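Local coordinates for predicted protein (Phaeodactylum tricornutum CCAP 1055/1, PDB 5Z5M) that probably catalyses the last two steps of urate degradation, hydrolysing 5-hydroxyisourate and then decarboxylating OHCU stereoselectively to (S)-allantoin, at residues Gly24-Ser29 / Leu69-Ala74. Sequence-based numbering, arbitrary orientation.
Sequences GIYEHS and LELLCA
Leu71 of helix 65-73 and Ala74 meet the type II beta turn Tyr26-Ser29, in the loop between helices 15-22 and 30-38 of the OHCU decarboxylase region. Leu71 comes first: with CG anti to the backbone N (chi1 -173°), its CD1 touches two partners, 4.0 Å from Tyr26 CD2 and 3.7 Å from Ser29 OG. Leucine suits the place as a flexible apolar side chain whose one methyl lies against both tyrosine ring and serine hydroxyl. Tyr26 runs past it obliquely and carries its OH on to a hydrogen bond with His163 of helix 151-173. Ser29 OG donates to Glu27 O at 2.8 Å from above the carbonyl plane, so its proton is spent inside the turn, and the hydroxyl can lie against an apolar methyl. An alanine in place of Ser29 would probably leave Glu27 O without this donor and the turn freer to flex beside Leu71. Three residues on, the small Ala74 lets the backbones approach: its CB lies 3.6 Å from Glu27 O and 4.0 Å from His28 CB. Ala74 O in turn meets Glu27 CG at 3.4 Å, where the chain bends at chi2 (80°) and sends the carboxylate off to a salt bridge with Arg169. The contact is therefore van der Waals in character, with Ser29 OG, Tyr26 OH and the Glu27 carboxylate bonded elsewhere, which suggests that shape fit sets the turn against segment 69-74.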
ATOM      1  N   GLY A  24     -12.591  40.609  -7.440  1.00 18.50           N
ATOM      2  CA  GLY A  24     -12.275  39.910  -8.676  1.00 17.99           C
ATOM      3  C   GLY A  24     -11.798  38.481  -8.475  1.00 25.76           C
ATOM      4  O   GLY A  24     -11.444  37.795  -9.437  1.00 22.40           O
ATOM      5  N   ILE A  25     -11.787  38.035  -7.222  1.00 17.27           N
ATOM      6  CA  ILE A  25     -11.417  36.659  -6.888  1.00 17.59           C
ATOM      7  C   ILE A  25     -12.245  35.665  -7.701  1.00 15.53           C
ATOM      8  O   ILE A  25     -11.707  34.735  -8.305  1.00 19.53           O
ATOM      9  CB  ILE A  25     -11.606  36.379  -5.385  1.00 13.04           C
ATOM     10  CG1 ILE A  25     -10.619  37.206  -4.548  1.00 21.20           C
ATOM     11  CG2 ILE A  25     -11.438  34.898  -5.095  1.00 16.42           C
ATOM     12  CD1 ILE A  25      -9.192  37.229  -5.093  1.00 16.35           C
ATOM     13  N   TYR A  26     -13.558  35.874  -7.710  1.00 14.55           N
ATOM     14  CA  TYR A  26     -14.440  35.177  -8.634  1.00 20.59           C
ATOM     15  C   TYR A  26     -14.804  36.143  -9.758  1.00 28.63           C
ATOM     16  O   TYR A  26     -15.176  37.295  -9.512  1.00 17.23           O
ATOM     17  CB  TYR A  26     -15.688  34.646  -7.920  1.00 20.96           C
ATOM     18  CG  TYR A  26     -15.405  33.511  -6.950  1.00 19.21           C
ATOM     19  CD1 TYR A  26     -15.089  33.767  -5.618  1.00 14.23           C
ATOM     20  CD2 TYR A  26     -15.459  32.184  -7.366  1.00 17.51           C
ATOM     21  CE1 TYR A  26     -14.835  32.733  -4.731  1.00 13.88           C
ATOM     22  CE2 TYR A  26     -15.203  31.145  -6.486  1.00 20.90           C
ATOM     23  CZ  TYR A  26     -14.888  31.425  -5.171  1.00 16.04           C
ATOM     24  OH  TYR A  26     -14.629  30.390  -4.297  1.00 11.76           O
ATOM     25  N   GLU A  27     -14.672  35.661 -10.988  1.00 21.89           N
ATOM     26  CA  GLU A  27     -14.787  36.487 -12.185  1.00 28.83           C
ATOM     27  C   GLU A  27     -16.137  37.178 -12.314  1.00 20.77           C
ATOM     28  O   GLU A  27     -17.181  36.523 -12.325  1.00 22.22           O
ATOM     29  CB  GLU A  27     -14.536  35.635 -13.433  1.00 36.97           C
ATOM     30  CG  GLU A  27     -14.147  36.426 -14.665  1.00 41.63           C
ATOM     31  CD  GLU A  27     -12.680  36.814 -14.664  1.00 57.27           C
ATOM     32  OE1 GLU A  27     -11.954  36.413 -13.729  1.00 43.78           O
ATOM     33  OE2 GLU A  27     -12.251  37.518 -15.603  1.00 68.44           O
ATOM     34  N   HIS A  28     -16.097  38.505 -12.421  1.00 27.40           N
ATOM     35  CA  HIS A  28     -17.293  39.328 -12.590  1.00 34.11           C
ATOM     36  C   HIS A  28     -18.336  39.001 -11.537  1.00 32.33           C
ATOM     37  O   HIS A  28     -19.532  38.978 -11.823  1.00 34.56           O
ATOM     38  CB  HIS A  28     -17.889  39.139 -13.988  1.00 39.00           C
ATOM     39  CG  HIS A  28     -16.932  39.443 -15.098  1.00 42.11           C
ATOM     40  ND1 HIS A  28     -15.670  39.947 -14.879  1.00 52.17           N
ATOM     41  CD2 HIS A  28     -17.056  39.307 -16.442  1.00 52.41           C
ATOM     42  CE1 HIS A  28     -15.054  40.112 -16.038  1.00 59.87           C
ATOM     43  NE2 HIS A  28     -15.874  39.731 -17.000  1.00 51.41           N
ATOM     44  N   SER A  29     -17.870  38.733 -10.321  1.00 23.63           N
ATOM     45  CA  SER A  29     -18.751  38.315  -9.243  1.00 19.08           C
ATOM     46  C   SER A  29     -18.438  39.071  -7.963  1.00 26.31           C
ATOM     47  O   SER A  29     -18.098  38.471  -6.943  1.00 22.52           O
ATOM     48  CB  SER A  29     -18.630  36.808  -9.014  1.00 28.39           C
ATOM     49  OG  SER A  29     -18.951  36.094 -10.195  1.00 26.09           O
ATOM     50  N   LEU A  69     -24.417  29.177 -12.546  1.00 14.69           N
ATOM     51  CA  LEU A  69     -24.227  29.045 -13.988  1.00 15.99           C
ATOM     52  C   LEU A  69     -23.686  30.343 -14.587  1.00 17.65           C
ATOM     53  O   LEU A  69     -22.851  30.320 -15.497  1.00 25.08           O
ATOM     54  CB  LEU A  69     -25.532  28.650 -14.677  1.00 17.65           C
ATOM     55  CG  LEU A  69     -25.375  28.204 -16.132  1.00 30.98           C
ATOM     56  CD1 LEU A  69     -24.483  26.969 -16.216  1.00 27.49           C
ATOM     57  CD2 LEU A  69     -26.731  27.944 -16.772  1.00 31.89           C
ATOM     58  N   GLU A  70     -24.151  31.473 -14.061  1.00 22.98           N
ATOM     59  CA  GLU A  70     -23.677  32.773 -14.525  1.00 19.91           C
ATOM     60  C   GLU A  70     -22.222  33.015 -14.139  1.00 28.06           C
ATOM     61  O   GLU A  70     -21.481  33.680 -14.864  1.00 19.55           O
ATOM     62  CB  GLU A  70     -24.561  33.899 -13.976  1.00 29.73           C
ATOM     63  CG  GLU A  70     -25.921  34.025 -14.654  1.00 41.70           C
ATOM     64  CD  GLU A  70     -25.855  34.672 -16.034  1.00 79.15           C
ATOM     65  OE1 GLU A  70     -24.785  34.633 -16.679  1.00 79.54           O
ATOM     66  OE2 GLU A  70     -26.886  35.227 -16.478  1.00 86.63           O
ATOM     67  N   LEU A  71     -21.813  32.484 -12.991  1.00 20.71           N
ATOM     68  CA  LEU A  71     -20.423  32.592 -12.577  1.00 16.40           C
ATOM     69  C   LEU A  71     -19.539  31.817 -13.553  1.00 14.68           C
ATOM     70  O   LEU A  71     -18.478  32.290 -13.955  1.00 16.99           O
ATOM     71  CB  LEU A  71     -20.239  32.078 -11.148  1.00 24.95           C
ATOM     72  CG  LEU A  71     -18.870  32.277 -10.493  1.00 26.97           C
ATOM     73  CD1 LEU A  71     -19.040  32.607  -9.019  1.00 37.72           C
ATOM     74  CD2 LEU A  71     -18.006  31.040 -10.653  1.00 41.09           C
ATOM     75  N   LEU A  72     -19.987  30.625 -13.931  1.00 15.17           N
ATOM     76  CA  LEU A  72     -19.259  29.809 -14.899  1.00 25.21           C
ATOM     77  C   LEU A  72     -19.149  30.503 -16.257  1.00 20.79           C
ATOM     78  O   LEU A  72     -18.079  30.529 -16.860  1.00 23.83           O
ATOM     79  CB  LEU A  72     -19.930  28.445 -15.071  1.00 15.01           C
ATOM     80  CG  LEU A  72     -19.963  27.522 -13.853  1.00 20.48           C
ATOM     81  CD1 LEU A  72     -20.587  26.185 -14.216  1.00 16.86           C
ATOM     82  CD2 LEU A  72     -18.566  27.331 -13.271  1.00 19.25           C
ATOM     83  N   CYS A  73     -20.255  31.071 -16.730  1.00 17.14           N
ATOM     84  CA  CYS A  73     -20.273  31.697 -18.050  1.00 24.96           C
ATOM     85  C   CYS A  73     -19.469  32.988 -18.080  1.00 29.92           C
ATOM     86  O   CYS A  73     -19.071  33.459 -19.145  1.00 32.90           O
ATOM     87  CB  CYS A  73     -21.712  31.965 -18.496  1.00 27.21           C
ATOM     88  SG  CYS A  73     -22.653  30.455 -18.804  1.00 31.69           S
ATOM     89  N   ALA A  74     -19.224  33.554 -16.904  1.00 22.81           N
ATOM     90  CA  ALA A  74     -18.427  34.765 -16.799  1.00 29.55           C
ATOM     91  C   ALA A  74     -16.952  34.450 -16.989  1.00 24.14           C
ATOM     92  O   ALA A  74     -16.143  35.345 -17.230  1.00 31.09           O
ATOM     93  CB  ALA A  74     -18.658  35.443 -15.451  1.00 23.79           C
TER